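Local coordinates for protein mevalonate diphosphate decarboxylase (Legionella pneumophila, PDB 3LTO) that probably catalyses the ATP-dependent decarboxylation of mevalonate 5-diphosphate to isopentenyl diphosphate in isoprenoid biosynthesis, at residues Ile77-Arg82 with Ala115-Cys120; Lys51-Glu56 with Arg82-Phe87; Leu39-Lys44 with Ser110-Ala115. All coordinates share one frame; numbering follows the deposited sequence.

Contact 1 of 3, residues Ile77-Arg82 with Ala115-Cys120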
loop_
_atom_site.group_PDB
_atom_site.type_symbol
_atom_site.label_atom_id
_atom_site.label_comp_id
_atom_site.label_asym_id
_atom_site.label_seq_id
_atom_site.Cartn_x
_atom_site.Cartn_y
_atom_site.Cartn_z
ATOM N N ILE A 77 9.720 14.354 18.972
ATOM C CA ILE A 77 10.276 13.439 19.953
ATOM C C ILE A 77 9.540 12.092 19.874
ATOM O O ILE A 77 10.173 11.031 19.846
ATOM C CB ILE A 77 10.199 14.064 21.372
ATOM C CG1 ILE A 77 11.272 15.157 21.491
ATOM C CG2 ILE A 77 10.391 12.998 22.449
ATOM C CD1 ILE A 77 11.248 15.950 22.798
ATOM N N ASP A 78 8.212 12.126 19.814
ATOM C CA ASP A 78 7.454 10.879 19.702
ATOM C C ASP A 78 7.956 10.055 18.510
ATOM O O ASP A 78 7.988 8.825 18.567
ATOM C CB ASP A 78 5.957 11.147 19.510
ATOM C CG ASP A 78 5.255 11.495 20.799
ATOM O OD1 ASP A 78 5.847 11.280 21.880
ATOM O OD2 ASP A 78 4.100 11.970 20.729
ATOM N N HIS A 79 8.342 10.727 17.427
ATOM C CA HIS A 79 8.819 10.002 16.259
ATOM C C HIS A 79 10.138 9.308 16.565
ATOM O O HIS A 79 10.392 8.212 16.068
ATOM C CB HIS A 79 8.985 10.933 15.053
ATOM C CG HIS A 79 9.312 10.211 13.784
ATOM N ND1 HIS A 79 8.470 9.275 13.225
ATOM C CD2 HIS A 79 10.402 10.260 12.983
ATOM C CE1 HIS A 79 9.026 8.777 12.136
ATOM N NE2 HIS A 79 10.201 9.358 11.966
ATOM N N LEU A 80 10.981 9.937 17.380
ATOM C CA LEU A 80 12.246 9.308 17.725
ATOM C C LEU A 80 11.940 8.090 18.589
ATOM O O LEU A 80 12.491 7.015 18.365
ATOM C CB LEU A 80 13.172 10.266 18.488
ATOM C CG LEU A 80 14.500 9.626 18.936
ATOM C CD1 LEU A 80 15.171 8.997 17.714
ATOM C CD2 LEU A 80 15.435 10.659 19.594
ATOM N N VAL A 81 11.051 8.260 19.565
ATOM C CA VAL A 81 10.666 7.163 20.456
ATOM C C VAL A 81 10.173 6.006 19.600
ATOM O O VAL A 81 10.562 4.851 19.789
ATOM C CB VAL A 81 9.534 7.599 21.422
ATOM C CG1 VAL A 81 8.972 6.392 22.168
ATOM C CG2 VAL A 81 10.068 8.636 22.415
ATOM N N ARG A 82 9.316 6.344 18.645
ATOM C CA ARG A 82 8.749 5.370 17.728
ATOM C C ARG A 82 9.877 4.622 17.029
ATOM O O ARG A 82 9.846 3.395 16.916
ATOM C CB ARG A 82 7.863 6.090 16.694
ATOM C CG ARG A 82 7.410 5.234 15.512
ATOM C CD ARG A 82 6.495 6.023 14.559
ATOM N NE ARG A 82 5.353 6.578 15.277
ATOM C CZ ARG A 82 5.104 7.877 15.420
ATOM N NH1 ARG A 82 5.912 8.785 14.881
ATOM N NH2 ARG A 82 4.064 8.271 16.145
ATOM N N ALA A 115 11.919 13.437 7.753
ATOM C CA ALA A 115 12.684 12.523 6.900
ATOM C C ALA A 115 14.125 12.442 7.417
ATOM O O ALA A 115 14.686 11.348 7.532
ATOM C CB ALA A 115 12.673 12.995 5.448
ATOM N N ALA A 116 14.708 13.601 7.731
ATOM C CA ALA A 116 16.079 13.678 8.258
ATOM C C ALA A 116 16.183 12.914 9.581
ATOM O O ALA A 116 17.119 12.152 9.791
ATOM C CB ALA A 116 16.487 15.137 8.476
ATOM N N LEU A 117 15.225 13.131 10.474
ATOM C CA LEU A 117 15.228 12.435 11.751
ATOM C C LEU A 117 15.158 10.925 11.516
ATOM O O LEU A 117 15.869 10.153 12.157
ATOM C CB LEU A 117 14.032 12.867 12.614
ATOM C CG LEU A 117 13.869 12.101 13.936
ATOM C CD1 LEU A 117 15.171 12.131 14.727
ATOM C CD2 LEU A 117 12.744 12.725 14.753
ATOM N N THR A 118 14.294 10.503 10.598
ATOM C CA THR A 118 14.160 9.085 10.314
ATOM C C THR A 118 15.487 8.497 9.841
ATOM O O THR A 118 15.922 7.456 10.326
ATOM C CB THR A 118 13.097 8.819 9.232
ATOM O OG1 THR A 118 11.821 9.291 9.680
ATOM C CG2 THR A 118 13.014 7.325 8.942
ATOM N N LYS A 119 16.120 9.175 8.891
ATOM C CA LYS A 119 17.396 8.732 8.339
ATOM C C LYS A 119 18.502 8.700 9.387
ATOM O O LYS A 119 19.242 7.718 9.488
ATOM C CB LYS A 119 17.796 9.641 7.166
ATOM C CG LYS A 119 16.787 9.586 6.033
ATOM C CD LYS A 119 16.986 10.679 4.992
ATOM C CE LYS A 119 18.174 10.417 4.085
ATOM N NZ LYS A 119 18.175 11.360 2.925
ATOM N N CYS A 120 18.613 9.763 10.178
ATOM C CA CYS A 120 19.647 9.806 11.204
ATOM C C CYS A 120 19.423 8.743 12.292
ATOM O O CYS A 120 20.362 8.059 12.695
ATOM C CB CYS A 120 19.697 11.191 11.842
ATOM S SG CYS A 120 21.141 11.469 12.884
#

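Contact 2 of 3, residues Lys51-Glu56 with Arg82-Phe87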
loop_
_atom_site.group_PDB
_atom_site.type_symbol
_atom_site.label_atom_id
_atom_site.label_comp_id
_atom_site.label_asym_id
_atom_site.label_seq_id
_atom_site.Cartn_x
_atom_site.Cartn_y
_atom_site.Cartn_z
ATOM N N LYS A 51 17.275 8.252 29.693
ATOM C CA LYS A 51 16.417 7.471 28.812
ATOM C C LYS A 51 15.510 8.380 27.991
ATOM O O LYS A 51 14.873 7.937 27.039
ATOM C CB LYS A 51 15.543 6.513 29.629
ATOM C CG LYS A 51 16.201 5.183 30.004
ATOM C CD LYS A 51 17.345 5.372 30.977
ATOM C CE LYS A 51 17.911 4.036 31.441
ATOM N NZ LYS A 51 19.048 4.241 32.390
ATOM N N LYS A 52 15.457 9.653 28.361
ATOM C CA LYS A 52 14.598 10.600 27.668
ATOM C C LYS A 52 15.301 11.507 26.663
ATOM O O LYS A 52 16.386 12.025 26.913
ATOM C CB LYS A 52 13.846 11.445 28.695
ATOM C CG LYS A 52 12.889 10.636 29.561
ATOM C CD LYS A 52 11.773 10.026 28.728
ATOM C CE LYS A 52 10.711 9.394 29.613
ATOM N NZ LYS A 52 9.589 8.831 28.814
ATOM N N ASP A 53 14.657 11.694 25.519
ATOM C CA ASP A 53 15.197 12.536 24.464
ATOM C C ASP A 53 14.983 14.014 24.764
ATOM O O ASP A 53 14.086 14.390 25.520
ATOM C CB ASP A 53 14.526 12.199 23.138
ATOM C CG ASP A 53 14.546 10.715 22.843
ATOM O OD1 ASP A 53 15.626 10.102 22.972
ATOM O OD2 ASP A 53 13.484 10.167 22.481
ATOM N N ILE A 54 15.823 14.852 24.167
ATOM C CA ILE A 54 15.707 16.293 24.329
ATOM C C ILE A 54 15.826 16.894 22.942
ATOM O O ILE A 54 16.701 16.502 22.169
ATOM C CB ILE A 54 16.826 16.868 25.218
ATOM C CG1 ILE A 54 16.686 16.340 26.649
ATOM C CG2 ILE A 54 16.779 18.379 25.191
ATOM C CD1 ILE A 54 17.753 16.861 27.586
ATOM N N TRP A 55 14.942 17.835 22.628
ATOM C CA TRP A 55 14.954 18.492 21.327
ATOM C C TRP A 55 15.452 19.929 21.426
ATOM O O TRP A 55 14.870 20.757 22.133
ATOM C CB TRP A 55 13.558 18.482 20.709
ATOM C CG TRP A 55 13.518 19.134 19.359
ATOM C CD1 TRP A 55 14.275 18.809 18.274
ATOM C CD2 TRP A 55 12.668 20.212 18.947
ATOM N NE1 TRP A 55 13.951 19.614 17.210
ATOM C CE2 TRP A 55 12.966 20.484 17.593
ATOM C CE3 TRP A 55 11.684 20.976 19.589
ATOM C CZ2 TRP A 55 12.316 21.484 16.867
ATOM C CZ3 TRP A 55 11.037 21.974 18.862
ATOM C CH2 TRP A 55 11.358 22.215 17.515
ATOM N N GLU A 56 16.533 20.218 20.709
ATOM C CA GLU A 56 17.107 21.551 20.709
ATOM C C GLU A 56 17.317 22.015 19.285
ATOM O O GLU A 56 18.379 21.804 18.706
ATOM C CB GLU A 56 18.433 21.554 21.463
ATOM C CG GLU A 56 19.182 22.875 21.421
ATOM C CD GLU A 56 20.546 22.769 22.078
ATOM O OE1 GLU A 56 21.180 21.705 21.919
ATOM O OE2 GLU A 56 20.989 23.739 22.738
ATOM N N ARG A 82 9.316 6.344 18.645
ATOM C CA ARG A 82 8.749 5.370 17.728
ATOM C C ARG A 82 9.877 4.622 17.029
ATOM O O ARG A 82 9.846 3.395 16.916
ATOM C CB ARG A 82 7.863 6.090 16.694
ATOM C CG ARG A 82 7.410 5.234 15.512
ATOM C CD ARG A 82 6.495 6.023 14.559
ATOM N NE ARG A 82 5.353 6.578 15.277
ATOM C CZ ARG A 82 5.104 7.877 15.420
ATOM N NH1 ARG A 82 5.912 8.785 14.881
ATOM N NH2 ARG A 82 4.064 8.271 16.145
ATOM N N LEU A 83 10.878 5.362 16.569
ATOM C CA LEU A 83 11.999 4.744 15.871
ATOM C C LEU A 83 12.837 3.877 16.806
ATOM O O LEU A 83 13.277 2.796 16.426
ATOM C CB LEU A 83 12.866 5.822 15.197
ATOM C CG LEU A 83 12.117 6.620 14.120
ATOM C CD1 LEU A 83 13.015 7.705 13.545
ATOM C CD2 LEU A 83 11.651 5.681 13.016
ATOM N N LYS A 84 13.038 4.340 18.033
ATOM C CA LYS A 84 13.822 3.577 18.994
ATOM C C LYS A 84 13.132 2.264 19.338
ATOM O O LYS A 84 13.782 1.227 19.491
ATOM C CB LYS A 84 14.051 4.394 20.266
ATOM C CG LYS A 84 14.938 5.603 20.063
ATOM C CD LYS A 84 15.284 6.263 21.387
ATOM C CE LYS A 84 14.045 6.780 22.109
ATOM N NZ LYS A 84 14.436 7.525 23.336
ATOM N N GLU A 85 11.812 2.308 19.455
ATOM C CA GLU A 85 11.058 1.103 19.769
ATOM C C GLU A 85 11.121 0.130 18.595
ATOM O O GLU A 85 11.177 -1.081 18.789
ATOM C CB GLU A 85 9.607 1.462 20.104
ATOM C CG GLU A 85 9.515 2.484 21.225
ATOM C CD GLU A 85 8.097 2.892 21.553
ATOM O OE1 GLU A 85 7.273 3.032 20.621
ATOM O OE2 GLU A 85 7.817 3.088 22.752
ATOM N N TYR A 86 11.126 0.660 17.376
ATOM C CA TYR A 86 11.197 -0.192 16.193
ATOM C C TYR A 86 12.493 -1.013 16.236
ATOM O O TYR A 86 12.510 -2.179 15.851
ATOM C CB TYR A 86 11.160 0.663 14.920
ATOM C CG TYR A 86 11.381 -0.112 13.635
ATOM C CD1 TYR A 86 10.386 -0.932 13.105
ATOM C CD2 TYR A 86 12.590 -0.017 12.946
ATOM C CE1 TYR A 86 10.591 -1.642 11.913
ATOM C CE2 TYR A 86 12.809 -0.720 11.757
ATOM C CZ TYR A 86 11.805 -1.529 11.245
ATOM O OH TYR A 86 12.018 -2.215 10.068
ATOM N N PHE A 87 13.573 -0.389 16.703
ATOM C CA PHE A 87 14.869 -1.059 16.806
ATOM C C PHE A 87 15.054 -1.740 18.160
ATOM O O PHE A 87 16.053 -2.420 18.380
ATOM C CB PHE A 87 16.006 -0.051 16.597
ATOM C CG PHE A 87 16.260 0.298 15.156
ATOM C CD1 PHE A 87 17.212 -0.403 14.417
ATOM C CD2 PHE A 87 15.560 1.333 14.542
ATOM C CE1 PHE A 87 17.466 -0.075 13.087
ATOM C CE2 PHE A 87 15.804 1.669 13.218
ATOM C CZ PHE A 87 16.760 0.965 12.486
HETATM O O HOH W 1 12.531 7.849 25.347
#

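Contact 3 of 3, residues Leu39-Lys44 with Ser110-Ala115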
loop_
_atom_site.group_PDB
_atom_site.type_symbol
_atom_site.label_atom_id
_atom_site.label_comp_id
_atom_site.label_asym_id
_atom_site.label_seq_id
_atom_site.Cartn_x
_atom_site.Cartn_y
_atom_site.Cartn_z
ATOM N N LEU A 39 16.721 22.554 -0.847
ATOM C CA LEU A 39 16.230 22.923 0.474
ATOM C C LEU A 39 16.380 21.673 1.329
ATOM O O LEU A 39 15.761 20.641 1.054
ATOM C CB LEU A 39 14.764 23.366 0.400
ATOM C CG LEU A 39 14.433 24.561 -0.508
ATOM C CD1 LEU A 39 12.932 24.851 -0.443
ATOM C CD2 LEU A 39 15.226 25.792 -0.080
ATOM N N LEU A 40 17.208 21.765 2.365
ATOM C CA LEU A 40 17.482 20.617 3.222
ATOM C C LEU A 40 17.276 20.840 4.714
ATOM O O LEU A 40 17.481 21.933 5.232
ATOM C CB LEU A 40 18.935 20.151 3.018
ATOM C CG LEU A 40 19.430 19.663 1.651
ATOM C CD1 LEU A 40 20.953 19.607 1.641
ATOM C CD2 LEU A 40 18.845 18.293 1.354
ATOM N N SER A 41 16.870 19.776 5.396
ATOM C CA SER A 41 16.706 19.802 6.837
ATOM C C SER A 41 17.806 18.875 7.310
ATOM O O SER A 41 18.156 17.922 6.614
ATOM C CB SER A 41 15.342 19.249 7.262
ATOM O OG SER A 41 14.347 20.252 7.190
ATOM N N SER A 42 18.362 19.155 8.477
ATOM C CA SER A 42 19.431 18.326 9.009
ATOM C C SER A 42 19.138 17.924 10.436
ATOM O O SER A 42 18.540 18.679 11.192
ATOM C CB SER A 42 20.759 19.081 8.955
ATOM O OG SER A 42 21.146 19.307 7.610
ATOM N N VAL A 43 19.556 16.720 10.795
ATOM C CA VAL A 43 19.356 16.240 12.149
ATOM C C VAL A 43 20.613 15.591 12.681
ATOM O O VAL A 43 21.184 14.702 12.059
ATOM C CB VAL A 43 18.211 15.221 12.240
ATOM C CG1 VAL A 43 18.157 14.631 13.643
ATOM C CG2 VAL A 43 16.895 15.893 11.905
ATOM N N LYS A 44 21.048 16.052 13.839
ATOM C CA LYS A 44 22.221 15.489 14.471
ATOM C C LYS A 44 21.742 14.813 15.742
ATOM O O LYS A 44 20.915 15.357 16.474
ATOM C CB LYS A 44 23.229 16.594 14.802
ATOM C CG LYS A 44 24.458 16.120 15.571
ATOM C CD LYS A 44 25.462 17.250 15.737
ATOM C CE LYS A 44 26.691 16.794 16.514
ATOM N NZ LYS A 44 27.683 17.900 16.682
ATOM N N SER A 110 8.538 20.719 8.243
ATOM C CA SER A 110 8.081 19.451 8.795
ATOM C C SER A 110 8.491 18.231 7.968
ATOM O O SER A 110 9.171 17.335 8.463
ATOM C CB SER A 110 6.557 19.486 8.957
ATOM O OG SER A 110 6.109 18.454 9.814
ATOM N N ALA A 111 8.072 18.202 6.708
ATOM C CA ALA A 111 8.377 17.088 5.818
ATOM C C ALA A 111 9.852 16.683 5.793
ATOM O O ALA A 111 10.178 15.521 6.022
ATOM C CB ALA A 111 7.912 17.414 4.408
ATOM N N SER A 112 10.741 17.628 5.501
ATOM C CA SER A 112 12.165 17.315 5.446
ATOM C C SER A 112 12.742 17.043 6.833
ATOM O O SER A 112 13.662 16.240 6.976
ATOM C CB SER A 112 12.945 18.442 4.751
ATOM O OG SER A 112 12.719 19.697 5.368
ATOM N N SER A 113 12.205 17.696 7.856
ATOM C CA SER A 113 12.702 17.472 9.209
ATOM C C SER A 113 12.491 16.025 9.639
ATOM O O SER A 113 13.422 15.372 10.108
ATOM C CB SER A 113 12.000 18.395 10.204
ATOM O OG SER A 113 12.326 19.748 9.944
ATOM N N PHE A 114 11.263 15.534 9.486
ATOM C CA PHE A 114 10.949 14.166 9.874
ATOM C C PHE A 114 11.725 13.149 9.038
ATOM O O PHE A 114 12.157 12.119 9.559
ATOM C CB PHE A 114 9.434 13.908 9.788
ATOM C CG PHE A 114 8.657 14.453 10.971
ATOM C CD1 PHE A 114 8.228 15.775 10.997
ATOM C CD2 PHE A 114 8.401 13.648 12.081
ATOM C CE1 PHE A 114 7.561 16.287 12.108
ATOM C CE2 PHE A 114 7.735 14.151 13.198
ATOM C CZ PHE A 114 7.315 15.474 13.213
ATOM N N ALA A 115 11.919 13.437 7.753
ATOM C CA ALA A 115 12.684 12.523 6.900
ATOM C C ALA A 115 14.125 12.442 7.417
ATOM O O ALA A 115 14.686 11.348 7.532
ATOM C CB ALA A 115 12.673 12.995 5.448
#

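Contact 1 of 3, residues Ile77-Arg82 with Ala115-Cys120
The imidazole of His79 meets Leu117 and Thr118 with its edge, not its faces: Leu117 CD2 and Thr118 OG1 both lie near the ring plane, and so does Arg82 NH1 from its own helix. Leu117 CD2 touches the carbon edge, 3.8 Å from His79 CD2. Next to it, His79 NE2 donates to Thr118 OG1 at 2.8 Å, with an N-H...O angle of 163°. At the other nitrogen, Arg82 NH1 donates to His79 ND1 over 3.1 Å; each of these atoms lies in the plane of the other group, although the planes are twisted well away from coplanar about the bond. The Arg82 guanidinium also has Asp78 O above one face, offset toward the rim. With CG anti to the backbone N (chi1 -173°), the ring of His79 reaches across the gap between the helices. Leu117 slides past it in the opposite direction and fills the space beside the ring; its CD1 lies 4.3 Å from Leu80 CD1. The axes of 77-82 and 115-120 pass 10.2 Å apart and cross at -29°, packed together on one side of the N-terminal domain's sheet, where Leu80 rests on Phe93 and Ile95 and Leu117 on Val43. Thr118 OG1 is also bonded to Phe114 O one helical turn back, which steadies the hydroxyl. Since NE2 gives a proton while ND1 accepts one, the geometry is consistent with a neutral imidazole protonated at NE2, its rotation fixed by a bond at each nitrogen in an otherwise largely apolar, buried interface.

Contact 2 of 3, residues Lys51-Glu56 with Arg82-Phe87
Lys84 reaches from its helix to Asp53, just ahead of strand 54-55, and sets its ammonium against both carboxylate oxygens. This salt bridge is the close part of the contact: Lys84 NZ lies 2.9 Å from Asp53 OD1, which it meets on the syn side, 23° out of the carboxylate plane. A second, weak bond from Lys84 NZ reaches Asp53 OD2, also at 2.9 Å. The two side chains approach from opposite directions, and a bend in the Lys84 chain at its third torsion (-62°) brings CE to 3.5 Å from Asp53 OD2. Around the pair, Leu80 and Val81 pack on Asp53, while Phe93 and Leu125 touch Lys84, so the charges sit in partly apolar surroundings that would probably strengthen their attraction. The other side is looser and wetter. Lys51 O stands 3.8 Å from Lys84 NZ, and a water spans the gap, accepting from Lys84 NZ at 2.8 Å and donating to Lys51 O at 2.9 Å; the Lys51 side chain itself turns off toward solvent. Both ends of the bridge have further partners: Asp53 OD1 accepts from the backbone N of Phe93, and Lys84 NZ donates to Gly91 O. The contact therefore ties together the pieces of a beta-alpha-beta unit, with strand 54-55 parallel to strand 93-99 and helix 71-87 as the connection between them. Asp53 holds the approach to the first strand against the start of the second, and Lys84, close to the end of its helix, also borders helix 110-129 through Leu125.

Contact 3 of 3, residues Leu39-Lys44 with Ser110-Ala115
Ser41 and Ser112 meet hydroxyl to hydroxyl, with Ser112 OG as donor to Ser41 OG over 2.5 Å, a length whose shortness is uncertain at this resolution. The residues also approach closely behind the bond: Ser41 CB lies 3.4 Å from Ser112 C, and the nearest alpha carbons across the interface, Ser41 CA and Ser113 CA, are just 5.2 Å apart. Ser112 OG takes the position between its own backbone N and carbonyl carbon (chi1 55°), which points it at the strand. Ser113 flanks this pair, its OG 3.5 Å from Ser41 OG, and two residues along the strand Val43 CG2 rests 3.9 Å from Ser113 O. Small side chains thus let helix 110-129 lie close on strand 31-47, the axes of the short segments 110-115 and 40-44 passing 7.0 Å apart and crossing at -35°. Ser109, Ser110 and Ala111 form the Ser-Ser-Ala end of the glycine-rich phosphate-binding motif of GHMP kinases, whose loop leads into this helix; in relatives the loop wraps the ATP phosphates, and the same role is probable here. The first helical turn is therefore seated on the sheet next to the probable phosphate-binding loop. In the next shell, Asn99 OD1 accepts a bond from Ser41 OG, leaving that hydroxyl's oxygen to receive Ser112. Ser113 OG bonds to Ser109 O one turn back. Strand 31-47 is itself fixed between strands 2-12 and 93-99, through backbone bonds of Ser41 with Ala7 and of Ser42 with Ser98, while Phe114, on the far side of the helix, meets Phe76 of helix 71-87 edge-to-face.

All three contacts belong to the N-terminal domain. Contacts 1 and 3 are buried, contact 2 lies nearer the surface. Helix 71-87 serves contacts 1 and 2, and helix 110-129 serves contacts 1 and 3, so contact 1 is the joint between the other two, which do not touch each other. Leu83 CD1 packs on Thr118 CA where contacts 1 and 2 join, and Cys120 SG lies against Val43 O where contacts 1 and 3 do. The chemistry follows the place: a salt bridge with a bridging water at the partly open edge, a histidine-threonine bond set among leucines between the helices, and close-packed serine hydroxyls where a helix begins on the sheet.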